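Local coordinates for protein diaminopimelate decarboxylase (Psychromonas ingrahamii, PDB 4XG1) that probably decarboxylates meso-diaminopimelate to L-lysine, the last step of lysine biosynthesis, with pyridoxal 5'-phosphate as cofactor, at residues S129-I134 against K184-L189; V143-S148 against E190-K195; F13-P18 against L394-K399. All blocks are in the same frame, centred on the assembly; numbering follows the deposited sequence.

Contact 1: S129-I134 against K184-L189. With K (potassium ion), chain O.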
ATOM      1  N   SER B 129      10.831   6.137 -26.135  1.00 21.81           N
ATOM      2  CA  SER B 129       9.937   7.275 -25.938  1.00 21.58           C
ATOM      3  C   SER B 129      10.476   8.254 -24.906  1.00 22.37           C
ATOM      4  O   SER B 129      10.317   9.462 -25.049  1.00 22.92           O
ATOM      5  CB  SER B 129       8.584   6.818 -25.484  1.00 21.69           C
ATOM      6  OG  SER B 129       7.672   6.759 -26.551  1.00 21.71           O
ATOM      7  N   GLU B 130      11.130   7.727 -23.870  1.00 22.34           N
ATOM      8  CA  GLU B 130      11.586   8.545 -22.740  1.00 22.94           C
ATOM      9  C   GLU B 130      12.773   9.416 -23.141  1.00 22.95           C
ATOM     10  O   GLU B 130      12.847  10.577 -22.728  1.00 22.10           O
ATOM     11  CB  GLU B 130      11.956   7.663 -21.523  1.00 21.44           C
ATOM     12  CG  GLU B 130      12.411   8.424 -20.273  1.00 19.95           C
ATOM     13  CD  GLU B 130      13.119   7.538 -19.244  1.00 20.60           C
ATOM     14  OE1 GLU B 130      12.914   6.281 -19.227  1.00 20.74           O
ATOM     15  OE2 GLU B 130      13.831   8.090 -18.380  1.00 21.25           O
ATOM     16  N   LEU B 131      13.692   8.846 -23.930  1.00 24.24           N
ATOM     17  CA  LEU B 131      14.767   9.625 -24.537  1.00 23.18           C
ATOM     18  C   LEU B 131      14.220  10.877 -25.214  1.00 23.01           C
ATOM     19  O   LEU B 131      14.723  11.952 -25.009  1.00 22.79           O
ATOM     20  CB  LEU B 131      15.539   8.815 -25.552  1.00 21.79           C
ATOM     21  CG  LEU B 131      16.519   7.786 -25.031  1.00 20.73           C
ATOM     22  CD1 LEU B 131      17.070   7.027 -26.215  1.00 21.44           C
ATOM     23  CD2 LEU B 131      17.664   8.350 -24.249  1.00 20.29           C
ATOM     24  N   TYR B 132      13.196  10.732 -26.027  1.00 26.23           N
ATOM     25  CA  TYR B 132      12.674  11.883 -26.759  1.00 30.92           C
ATOM     26  C   TYR B 132      12.111  12.896 -25.796  1.00 32.56           C
ATOM     27  O   TYR B 132      12.232  14.096 -26.011  1.00 39.73           O
ATOM     28  CB  TYR B 132      11.626  11.459 -27.815  1.00 34.60           C
ATOM     29  CG  TYR B 132      12.243  10.643 -28.962  1.00 42.78           C
ATOM     30  CD1 TYR B 132      13.240  11.196 -29.779  1.00 47.79           C
ATOM     31  CD2 TYR B 132      11.858   9.318 -29.209  1.00 47.96           C
ATOM     32  CE1 TYR B 132      13.830  10.460 -30.802  1.00 50.26           C
ATOM     33  CE2 TYR B 132      12.446   8.576 -30.236  1.00 50.83           C
ATOM     34  CZ  TYR B 132      13.433   9.156 -31.021  1.00 53.98           C
ATOM     35  OH  TYR B 132      14.008   8.446 -32.042  1.00 55.14           O
ATOM     36  N   ARG B 133      11.455  12.414 -24.747  1.00 32.31           N
ATOM     37  CA  ARG B 133      10.826  13.299 -23.801  1.00 28.62           C
ATOM     38  C   ARG B 133      11.896  14.102 -23.074  1.00 28.66           C
ATOM     39  O   ARG B 133      11.762  15.299 -22.882  1.00 27.47           O
ATOM     40  CB  ARG B 133       9.979  12.521 -22.816  1.00 27.24           C
ATOM     41  CG  ARG B 133       9.394  13.423 -21.745  1.00 26.23           C
ATOM     42  CD  ARG B 133       8.449  12.695 -20.813  1.00 24.75           C
ATOM     43  NE  ARG B 133       7.184  12.413 -21.449  1.00 23.72           N
ATOM     44  CZ  ARG B 133       6.154  11.846 -20.842  1.00 21.11           C
ATOM     45  NH1 ARG B 133       6.245  11.495 -19.588  1.00 22.23           N
ATOM     46  NH2 ARG B 133       5.036  11.650 -21.492  1.00 20.04           N
ATOM     47  N   ILE B 134      12.960  13.434 -22.674  1.00 27.82           N
ATOM     48  CA  ILE B 134      13.979  14.095 -21.918  1.00 29.58           C
ATOM     49  C   ILE B 134      14.609  15.141 -22.799  1.00 35.40           C
ATOM     50  O   ILE B 134      14.702  16.312 -22.420  1.00 41.07           O
ATOM     51  CB  ILE B 134      15.047  13.120 -21.421  1.00 27.98           C
ATOM     52  CG1 ILE B 134      14.434  12.210 -20.355  1.00 27.97           C
ATOM     53  CG2 ILE B 134      16.240  13.868 -20.833  1.00 27.54           C
ATOM     54  CD1 ILE B 134      15.375  11.151 -19.814  1.00 27.60           C
ATOM     55  N   LYS B 184      22.734   4.743 -29.840  1.00 43.31           N
ATOM     56  CA  LYS B 184      22.992   5.514 -31.028  1.00 45.46           C
ATOM     57  C   LYS B 184      22.057   6.679 -31.060  1.00 42.17           C
ATOM     58  O   LYS B 184      22.482   7.811 -31.196  1.00 41.11           O
ATOM     59  CB  LYS B 184      22.808   4.654 -32.284  1.00 52.16           C
ATOM     60  CG  LYS B 184      23.010   5.396 -33.612  1.00 59.50           C
ATOM     61  CD  LYS B 184      23.543   4.448 -34.688  1.00 69.80           C
ATOM     62  CE  LYS B 184      24.048   5.174 -35.974  1.00 75.03           C
ATOM     63  NZ  LYS B 184      23.686   6.631 -36.092  1.00 74.15           N
ATOM     64  N   ILE B 185      20.769   6.382 -30.990  1.00 43.17           N
ATOM     65  CA  ILE B 185      19.722   7.401 -31.025  1.00 38.34           C
ATOM     66  C   ILE B 185      20.008   8.488 -30.014  1.00 37.04           C
ATOM     67  O   ILE B 185      19.827   9.666 -30.294  1.00 36.09           O
ATOM     68  CB  ILE B 185      18.350   6.790 -30.707  1.00 38.91           C
ATOM     69  CG1 ILE B 185      17.886   5.908 -31.876  1.00 39.95           C
ATOM     70  CG2 ILE B 185      17.323   7.880 -30.450  1.00 39.18           C
ATOM     71  CD1 ILE B 185      16.680   5.031 -31.584  1.00 39.04           C
ATOM     72  N   ALA B 186      20.477   8.085 -28.841  1.00 34.23           N
ATOM     73  CA  ALA B 186      20.828   9.028 -27.806  1.00 33.73           C
ATOM     74  C   ALA B 186      21.956   9.936 -28.273  1.00 35.73           C
ATOM     75  O   ALA B 186      21.888  11.153 -28.094  1.00 32.07           O
ATOM     76  CB  ALA B 186      21.247   8.297 -26.537  1.00 32.79           C
ATOM     77  N   SER B 187      23.016   9.335 -28.825  1.00 38.75           N
ATOM     78  CA  SER B 187      24.164  10.094 -29.356  1.00 38.49           C
ATOM     79  C   SER B 187      23.664  11.130 -30.369  1.00 36.99           C
ATOM     80  O   SER B 187      24.019  12.292 -30.299  1.00 37.31           O
ATOM     81  CB  SER B 187      25.191   9.185 -30.018  1.00 39.60           C
ATOM     82  OG  SER B 187      24.705   8.832 -31.282  1.00 42.92           O
ATOM     83  N   ASP B 188      22.783  10.712 -31.264  1.00 38.06           N
ATOM     84  CA  ASP B 188      22.205  11.620 -32.258  1.00 38.75           C
ATOM     85  C   ASP B 188      21.372  12.735 -31.659  1.00 39.50           C
ATOM     86  O   ASP B 188      21.026  13.692 -32.355  1.00 40.75           O
ATOM     87  CB  ASP B 188      21.328  10.854 -33.267  1.00 39.45           C
ATOM     88  CG  ASP B 188      22.144   9.969 -34.219  1.00 41.08           C
ATOM     89  OD1 ASP B 188      23.394  10.147 -34.315  1.00 37.84           O
ATOM     90  OD2 ASP B 188      21.506   9.098 -34.871  1.00 40.19           O
ATOM     91  N   LEU B 189      20.978  12.602 -30.405  1.00 38.52           N
ATOM     92  CA  LEU B 189      20.162  13.636 -29.810  1.00 34.54           C
ATOM     93  C   LEU B 189      21.068  14.655 -29.169  1.00 33.14           C
ATOM     94  O   LEU B 189      22.094  14.318 -28.505  1.00 24.02           O
ATOM     95  CB  LEU B 189      19.142  13.052 -28.844  1.00 35.48           C
ATOM     96  CG  LEU B 189      18.057  12.258 -29.579  1.00 32.28           C
ATOM     97  CD1 LEU B 189      17.376  11.291 -28.618  1.00 30.96           C
ATOM     98  CD2 LEU B 189      17.049  13.170 -30.251  1.00 29.23           C
TER
HETATM   99  K     K O 503      24.710  13.017 -27.347  1.00 33.68           K
HETATM  100  O   HOH W   1      26.715  11.882 -26.042  1.00 10.10           O
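In Y132 the first torsion sets CG anti to the carbonyl carbon and beside the backbone N (chi1 -67°), and in I185 the branch CG2, anti to its own N, is the one that meets the tyrosine. The two side chains cross at about a right angle, with I185 CG2 3.7 Å from the hydroxyl oxygen OH of Y132. L189 CD2 reaches the same ring obliquely, 4.2 Å from Y132 CE1. Next to the tyrosine in the chain, L131 points at the other helix and touches three partners: its CD1 lies 4.3 Å from I185 CG2, its CD2 meets A186 CB, and its CB meets L189 CD1. The contact is made by van der Waals packing, with no hydrogen bond between the segments. A potassium ion is bound by S187 O and L189 O, both at 3.1 Å, together with a water and L192 O. The axes of helix pieces 129-134 and 184-188 run at 13°, 10.6 Å apart at closest approach, as neighbouring outer helices of a TIM barrel. Helices 128-140 and 179-188 rest on the barrel wall, where L131 touches V125, I149 and L192, and A186 touches I147 and I194.

Contact 2: V143-S148 against E190-K195. With K (potassium ion), chain O.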
ATOM      1  N   VAL B 143      19.567  23.011 -21.683  1.00 41.60           N
ATOM      2  CA  VAL B 143      20.664  22.294 -21.008  1.00 41.36           C
ATOM      3  C   VAL B 143      20.921  20.982 -21.728  1.00 39.44           C
ATOM      4  O   VAL B 143      20.182  20.613 -22.626  1.00 34.96           O
ATOM      5  CB  VAL B 143      20.365  21.985 -19.517  1.00 42.69           C
ATOM      6  CG1 VAL B 143      20.459  23.250 -18.683  1.00 42.63           C
ATOM      7  CG2 VAL B 143      18.996  21.311 -19.352  1.00 45.44           C
ATOM      8  N   LYS B 144      21.952  20.279 -21.283  1.00 39.68           N
ATOM      9  CA  LYS B 144      22.242  18.943 -21.754  1.00 43.64           C
ATOM     10  C   LYS B 144      22.037  17.875 -20.660  1.00 40.60           C
ATOM     11  O   LYS B 144      22.707  17.885 -19.613  1.00 35.77           O
ATOM     12  CB  LYS B 144      23.663  18.889 -22.284  1.00 49.81           C
ATOM     13  CG  LYS B 144      23.781  19.502 -23.667  1.00 59.00           C
ATOM     14  CD  LYS B 144      25.088  19.123 -24.332  1.00 67.95           C
ATOM     15  CE  LYS B 144      25.015  19.369 -25.830  1.00 74.85           C
ATOM     16  NZ  LYS B 144      26.243  18.899 -26.522  1.00 81.43           N
ATOM     17  N   ALA B 145      21.085  16.972 -20.914  1.00 38.77           N
ATOM     18  CA  ALA B 145      20.630  15.991 -19.915  1.00 31.87           C
ATOM     19  C   ALA B 145      21.538  14.815 -19.864  1.00 25.93           C
ATOM     20  O   ALA B 145      21.691  14.157 -20.850  1.00 28.62           O
ATOM     21  CB  ALA B 145      19.224  15.543 -20.263  1.00 33.37           C
ATOM     22  N   PRO B 146      22.159  14.546 -18.717  1.00 23.35           N
ATOM     23  CA  PRO B 146      23.048  13.405 -18.624  1.00 24.13           C
ATOM     24  C   PRO B 146      22.249  12.124 -18.525  1.00 28.09           C
ATOM     25  O   PRO B 146      21.271  12.080 -17.792  1.00 30.61           O
ATOM     26  CB  PRO B 146      23.834  13.647 -17.322  1.00 23.30           C
ATOM     27  CG  PRO B 146      22.981  14.529 -16.518  1.00 23.19           C
ATOM     28  CD  PRO B 146      22.140  15.334 -17.475  1.00 23.47           C
ATOM     29  N   ILE B 147      22.650  11.082 -19.245  1.00 29.69           N
ATOM     30  CA  ILE B 147      21.819   9.876 -19.339  1.00 29.07           C
ATOM     31  C   ILE B 147      22.597   8.578 -19.406  1.00 28.03           C
ATOM     32  O   ILE B 147      23.681   8.537 -19.990  1.00 34.61           O
ATOM     33  CB  ILE B 147      20.869   9.929 -20.523  1.00 30.42           C
ATOM     34  CG1 ILE B 147      21.626   9.779 -21.841  1.00 34.62           C
ATOM     35  CG2 ILE B 147      20.042  11.193 -20.534  1.00 31.01           C
ATOM     36  CD1 ILE B 147      21.469   8.401 -22.451  1.00 36.31           C
ATOM     37  N   SER B 148      22.081   7.552 -18.732  1.00 24.06           N
ATOM     38  CA  SER B 148      22.431   6.178 -19.004  1.00 22.09           C
ATOM     39  C   SER B 148      21.212   5.506 -19.575  1.00 22.43           C
ATOM     40  O   SER B 148      20.102   6.036 -19.529  1.00 21.32           O
ATOM     41  CB  SER B 148      22.845   5.409 -17.780  1.00 21.75           C
ATOM     42  OG  SER B 148      23.717   6.151 -16.965  1.00 26.89           O
ATOM     43  N   GLU B 190      20.645  15.898 -29.393  1.00 36.07           N
ATOM     44  CA  GLU B 190      21.496  17.068 -29.245  1.00 44.34           C
ATOM     45  C   GLU B 190      21.562  17.489 -27.820  1.00 44.99           C
ATOM     46  O   GLU B 190      22.621  17.855 -27.326  1.00 40.51           O
ATOM     47  CB  GLU B 190      20.925  18.230 -30.029  1.00 53.75           C
ATOM     48  CG  GLU B 190      21.937  19.257 -30.494  1.00 61.68           C
ATOM     49  CD  GLU B 190      21.236  20.453 -31.128  1.00 69.79           C
ATOM     50  OE1 GLU B 190      20.056  20.316 -31.544  1.00 66.54           O
ATOM     51  OE2 GLU B 190      21.858  21.532 -31.205  1.00 75.60           O
ATOM     52  N   PHE B 191      20.399  17.432 -27.159  1.00 49.45           N
ATOM     53  CA  PHE B 191      20.250  17.884 -25.781  1.00 48.82           C
ATOM     54  C   PHE B 191      20.387  16.772 -24.740  1.00 44.07           C
ATOM     55  O   PHE B 191      20.130  17.000 -23.554  1.00 44.68           O
ATOM     56  CB  PHE B 191      18.956  18.682 -25.671  1.00 51.76           C
ATOM     57  CG  PHE B 191      19.034  19.984 -26.406  1.00 57.74           C
ATOM     58  CD1 PHE B 191      19.723  21.056 -25.844  1.00 60.10           C
ATOM     59  CD2 PHE B 191      18.521  20.118 -27.692  1.00 58.73           C
ATOM     60  CE1 PHE B 191      19.834  22.251 -26.525  1.00 60.64           C
ATOM     61  CE2 PHE B 191      18.636  21.313 -28.380  1.00 57.58           C
ATOM     62  CZ  PHE B 191      19.290  22.383 -27.793  1.00 58.56           C
ATOM     63  N   LEU B 192      20.875  15.606 -25.178  1.00 37.96           N
ATOM     64  CA  LEU B 192      21.263  14.538 -24.273  1.00 32.77           C
ATOM     65  C   LEU B 192      22.728  14.368 -24.297  1.00 33.34           C
ATOM     66  O   LEU B 192      23.355  14.652 -25.296  1.00 40.55           O
ATOM     67  CB  LEU B 192      20.631  13.220 -24.702  1.00 31.17           C
ATOM     68  CG  LEU B 192      19.129  13.212 -24.959  1.00 32.29           C
ATOM     69  CD1 LEU B 192      18.673  11.785 -25.223  1.00 32.61           C
ATOM     70  CD2 LEU B 192      18.341  13.821 -23.806  1.00 32.86           C
ATOM     71  N   GLU B 193      23.279  13.817 -23.234  1.00 33.63           N
ATOM     72  CA  GLU B 193      24.668  13.580 -23.163  1.00 36.14           C
ATOM     73  C   GLU B 193      24.901  12.254 -22.469  1.00 36.42           C
ATOM     74  O   GLU B 193      24.750  12.119 -21.250  1.00 41.61           O
ATOM     75  CB  GLU B 193      25.369  14.708 -22.419  1.00 40.10           C
ATOM     76  CG  GLU B 193      26.884  14.523 -22.350  1.00 46.08           C
ATOM     77  CD  GLU B 193      27.598  15.604 -21.557  1.00 54.36           C
ATOM     78  OE1 GLU B 193      27.010  16.693 -21.344  1.00 63.49           O
ATOM     79  OE2 GLU B 193      28.760  15.368 -21.176  1.00 50.62           O
ATOM     80  N   ILE B 194      25.375  11.292 -23.235  1.00 33.52           N
ATOM     81  CA  ILE B 194      25.613   9.965 -22.723  1.00 31.95           C
ATOM     82  C   ILE B 194      26.709   9.965 -21.670  1.00 33.89           C
ATOM     83  O   ILE B 194      27.852  10.316 -21.954  1.00 34.90           O
ATOM     84  CB  ILE B 194      25.974   9.022 -23.870  1.00 30.66           C
ATOM     85  CG1 ILE B 194      24.777   8.898 -24.824  1.00 33.09           C
ATOM     86  CG2 ILE B 194      26.380   7.666 -23.327  1.00 29.51           C
ATOM     87  CD1 ILE B 194      25.093   8.387 -26.224  1.00 35.73           C
ATOM     88  N   LYS B 195      26.367   9.552 -20.454  1.00 34.99           N
ATOM     89  CA  LYS B 195      27.357   9.446 -19.381  1.00 35.94           C
ATOM     90  C   LYS B 195      27.610   8.054 -18.910  1.00 31.57           C
ATOM     91  O   LYS B 195      28.695   7.781 -18.361  1.00 32.11           O
ATOM     92  CB  LYS B 195      26.926  10.269 -18.166  1.00 43.46           C
ATOM     93  CG  LYS B 195      26.630  11.724 -18.506  1.00 49.35           C
ATOM     94  CD  LYS B 195      27.882  12.481 -18.936  1.00 49.21           C
ATOM     95  CE  LYS B 195      28.619  13.033 -17.738  1.00 53.31           C
ATOM     96  NZ  LYS B 195      29.865  13.712 -18.187  1.00 56.92           N
TER
HETATM   97  K     K O 503      24.710  13.017 -27.347  1.00 33.68           K
HETATM   98  O   HOH W   1      26.715  11.882 -26.042  1.00 10.10           O
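A145 and I147 pair with the other strand through four backbone hydrogen bonds in the parallel ladder pattern. A145 N donates to F191 O at 2.8 Å, nearly straight at 172°, and A145 O accepts from E193 N; two residues on, I147 N donates to E193 O and I147 O accepts from K195 N at 2.9 Å. P146, which has no N-H to give, turns its CA toward E193 O (3.4 Å) in a CA-H...O contact, as K144 CA does toward F191 O. The strands are adjacent staves of the parallel TIM barrel, twisted by 43°, and A145, I147, L192 and I194 project from the face covered by helices 128-140 and 179-188. There A145 CB meets L192 CD2 at 4.0 Å and I147 CD1 meets I194 CG1 at 4.1 Å. On the opposite face P146 CB packs 3.6 Å from K195 CG; the K195 chain is bent at chi2 and chi3, and its NZ forms a salt bridge with E193 OE2. Just before the strands, V143 O lies at the edge of the F191 ring, near its plane and 3.3 Å from F191 CD1. A potassium ion is bound by L192 O at 3.0 Å, a water that accepts from I194 N, S187 O and L189 O.

Contact 3: F13-P18 against L394-K399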
ATOM      1  N   PHE B  13      16.927  -4.551  23.424  1.00 25.53           N
ATOM      2  CA  PHE B  13      17.491  -3.225  23.408  1.00 24.71           C
ATOM      3  C   PHE B  13      17.751  -2.840  21.995  1.00 25.08           C
ATOM      4  O   PHE B  13      17.974  -3.680  21.144  1.00 27.06           O
ATOM      5  CB  PHE B  13      18.850  -3.195  24.120  1.00 27.56           C
ATOM      6  CG  PHE B  13      18.794  -2.697  25.548  1.00 26.84           C
ATOM      7  CD1 PHE B  13      17.964  -3.319  26.490  1.00 26.97           C
ATOM      8  CD2 PHE B  13      19.579  -1.616  25.951  1.00 25.67           C
ATOM      9  CE1 PHE B  13      17.914  -2.865  27.798  1.00 25.67           C
ATOM     10  CE2 PHE B  13      19.519  -1.155  27.255  1.00 24.88           C
ATOM     11  CZ  PHE B  13      18.699  -1.783  28.178  1.00 23.74           C
ATOM     12  N   VAL B  14      17.729  -1.546  21.761  1.00 25.18           N
ATOM     13  CA  VAL B  14      18.053  -1.007  20.494  1.00 24.25           C
ATOM     14  C   VAL B  14      19.148  -0.033  20.805  1.00 23.61           C
ATOM     15  O   VAL B  14      18.921   0.959  21.487  1.00 22.58           O
ATOM     16  CB  VAL B  14      16.843  -0.316  19.771  1.00 24.44           C
ATOM     17  CG1 VAL B  14      16.007   0.535  20.716  1.00 23.80           C
ATOM     18  CG2 VAL B  14      17.344   0.505  18.576  1.00 23.89           C
ATOM     19  N   GLU B  15      20.343  -0.336  20.305  1.00 23.91           N
ATOM     20  CA  GLU B  15      21.552   0.356  20.729  1.00 23.79           C
ATOM     21  C   GLU B  15      21.494   0.443  22.274  1.00 24.30           C
ATOM     22  O   GLU B  15      21.236  -0.575  22.937  1.00 25.53           O
ATOM     23  CB  GLU B  15      21.665   1.689  20.003  1.00 22.78           C
ATOM     24  CG  GLU B  15      21.736   1.487  18.496  1.00 23.09           C
ATOM     25  CD  GLU B  15      22.054   2.739  17.700  1.00 24.08           C
ATOM     26  OE1 GLU B  15      22.526   3.740  18.306  1.00 25.38           O
ATOM     27  OE2 GLU B  15      21.820   2.731  16.466  1.00 22.50           O
ATOM     28  N   GLY B  16      21.613   1.630  22.842  1.00 26.64           N
ATOM     29  CA  GLY B  16      21.632   1.771  24.285  1.00 30.23           C
ATOM     30  C   GLY B  16      20.295   1.775  25.011  1.00 32.62           C
ATOM     31  O   GLY B  16      20.270   1.846  26.231  1.00 35.87           O
ATOM     32  N   LEU B  17      19.180   1.670  24.293  1.00 32.81           N
ATOM     33  CA  LEU B  17      17.887   1.848  24.922  1.00 29.47           C
ATOM     34  C   LEU B  17      17.039   0.591  24.911  1.00 30.10           C
ATOM     35  O   LEU B  17      16.993  -0.155  23.916  1.00 37.24           O
ATOM     36  CB  LEU B  17      17.137   2.963  24.236  1.00 30.79           C
ATOM     37  CG  LEU B  17      17.587   4.397  24.489  1.00 32.75           C
ATOM     38  CD1 LEU B  17      16.743   5.326  23.618  1.00 33.26           C
ATOM     39  CD2 LEU B  17      17.449   4.797  25.958  1.00 33.09           C
ATOM     40  N   PRO B  18      16.371   0.326  26.020  1.00 27.35           N
ATOM     41  CA  PRO B  18      15.342  -0.693  25.971  1.00 29.90           C
ATOM     42  C   PRO B  18      14.209  -0.278  25.004  1.00 30.16           C
ATOM     43  O   PRO B  18      13.776   0.868  25.012  1.00 27.10           O
ATOM     44  CB  PRO B  18      14.807  -0.765  27.416  1.00 29.23           C
ATOM     45  CG  PRO B  18      15.542   0.260  28.192  1.00 28.86           C
ATOM     46  CD  PRO B  18      16.369   1.093  27.267  1.00 28.00           C
ATOM     47  N   LEU B 394      13.952   7.193  15.592  1.00 16.93           N
ATOM     48  CA  LEU B 394      15.348   6.912  15.314  1.00 17.09           C
ATOM     49  C   LEU B 394      16.143   6.936  16.608  1.00 18.68           C
ATOM     50  O   LEU B 394      16.176   7.966  17.295  1.00 17.53           O
ATOM     51  CB  LEU B 394      15.918   7.969  14.359  1.00 15.83           C
ATOM     52  CG  LEU B 394      17.333   7.678  13.848  1.00 15.11           C
ATOM     53  CD1 LEU B 394      17.492   6.273  13.273  1.00 14.70           C
ATOM     54  CD2 LEU B 394      17.691   8.676  12.784  1.00 15.47           C
ATOM     55  N   VAL B 395      16.789   5.820  16.908  1.00 20.08           N
ATOM     56  CA  VAL B 395      17.594   5.698  18.092  1.00 22.70           C
ATOM     57  C   VAL B 395      19.076   5.914  17.812  1.00 27.40           C
ATOM     58  O   VAL B 395      19.643   5.373  16.859  1.00 27.60           O
ATOM     59  CB  VAL B 395      17.443   4.347  18.746  1.00 23.51           C
ATOM     60  CG1 VAL B 395      18.392   4.239  19.936  1.00 25.06           C
ATOM     61  CG2 VAL B 395      16.018   4.167  19.223  1.00 24.14           C
ATOM     62  N   ASP B 396      19.683   6.757  18.653  1.00 31.00           N
ATOM     63  CA  ASP B 396      21.103   7.060  18.585  1.00 30.16           C
ATOM     64  C   ASP B 396      21.720   6.887  19.974  1.00 31.95           C
ATOM     65  O   ASP B 396      21.488   7.693  20.882  1.00 32.92           O
ATOM     66  CB  ASP B 396      21.312   8.480  18.100  1.00 29.32           C
ATOM     67  CG  ASP B 396      22.749   8.766  17.838  1.00 34.21           C
ATOM     68  OD1 ASP B 396      23.574   7.863  18.184  1.00 34.94           O
ATOM     69  OD2 ASP B 396      23.052   9.854  17.251  1.00 32.50           O
ATOM     70  N   GLY B 397      22.479   5.823  20.140  1.00 32.49           N
ATOM     71  CA  GLY B 397      23.078   5.521  21.418  1.00 34.55           C
ATOM     72  C   GLY B 397      22.046   5.374  22.500  1.00 35.92           C
ATOM     73  O   GLY B 397      21.365   4.361  22.590  1.00 35.05           O
ATOM     74  N   GLU B 398      21.911   6.416  23.309  1.00 42.80           N
ATOM     75  CA  GLU B 398      20.936   6.429  24.400  1.00 46.96           C
ATOM     76  C   GLU B 398      19.844   7.473  24.192  1.00 41.04           C
ATOM     77  O   GLU B 398      19.047   7.717  25.094  1.00 41.15           O
ATOM     78  CB  GLU B 398      21.648   6.645  25.743  1.00 52.18           C
ATOM     79  CG  GLU B 398      21.554   5.438  26.667  1.00 59.39           C
ATOM     80  CD  GLU B 398      22.216   5.631  28.024  1.00 65.71           C
ATOM     81  OE1 GLU B 398      23.429   5.961  28.034  1.00 61.97           O
ATOM     82  OE2 GLU B 398      21.528   5.407  29.064  1.00 64.96           O
ATOM     83  N   LYS B 399      19.823   8.076  23.011  1.00 36.83           N
ATOM     84  CA  LYS B 399      18.823   9.068  22.642  1.00 38.04           C
ATOM     85  C   LYS B 399      17.889   8.584  21.525  1.00 31.48           C
ATOM     86  O   LYS B 399      18.343   8.007  20.537  1.00 28.21           O
ATOM     87  CB  LYS B 399      19.516  10.328  22.193  1.00 41.97           C
ATOM     88  CG  LYS B 399      20.105  11.081  23.368  1.00 46.69           C
ATOM     89  CD  LYS B 399      21.047  12.178  22.927  1.00 50.45           C
ATOM     90  CE  LYS B 399      21.793  11.763  21.665  1.00 54.65           C
ATOM     91  NZ  LYS B 399      22.847  12.717  21.255  1.00 58.64           N
TER
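The carboxylate of E15 reaches across to G397, whose N meets OE1 nearly along its C-O axis at 2.8 Å, while the ring of F13 packs against its own hairpin: P18 N lies 3.6 Å above the centre of the F13 ring, L17 C lies over the same face toward the rim, and E15 O lies at the edge, in plane. E15 makes its reach with CG anti to the carbonyl carbon (chi1 -60°) and the chain extended beyond it. The other carboxylate oxygen, E15 OE2, takes hydrogen bonds from S34 OG and A36 N, so the flat group is gripped at both oxygens. E15 OE1 also lies 4.3 Å from D396 OD1, a like charge that would probably be offset by the salt bridge of D396 to R35. Two beta-hairpins with type II' turns, V14 to L17 and D396 to K399, meet here, fastening the N-terminal strands to the beta domain that accompanies the barrel. The turns are joined directly by G16 N donating to G397 O at 2.8 Å. An alanine in place of E15 would probably leave G397 N, S34 OG and A36 N without this acceptor and set the two turns freer to shift. On the apolar side of the contact, V14 and V395 meet tip to tip, with V14 CG2 3.8 Å from V395 CB. L17 places CD1 4.2 Å from V395 CG1, and its CD2 lies 3.4 Å from E398 O.

How the contacts relate
Contacts 1 and 2 are two layers of one side of the TIM barrel, their centres 9 Å apart: contact 2 pairs the strands, contact 1 the helices outside. I134 and L131 pack on the strands, and both contacts share a potassium ion and its water. Apolar packing joins the helices, a backbone ladder the strands. Contact 3, in the beta domain, is centred about 49 Å from the centre of contact 1 and 45 Å from that of contact 2, and combines a carboxylate, a backbone bond and valine and leucine packing. Each mixes buried residues (L131, A145, V14) with exposed ones (Y132, K144, E398). Segment 129-134 meets the second subunit by residues outside the helix contact.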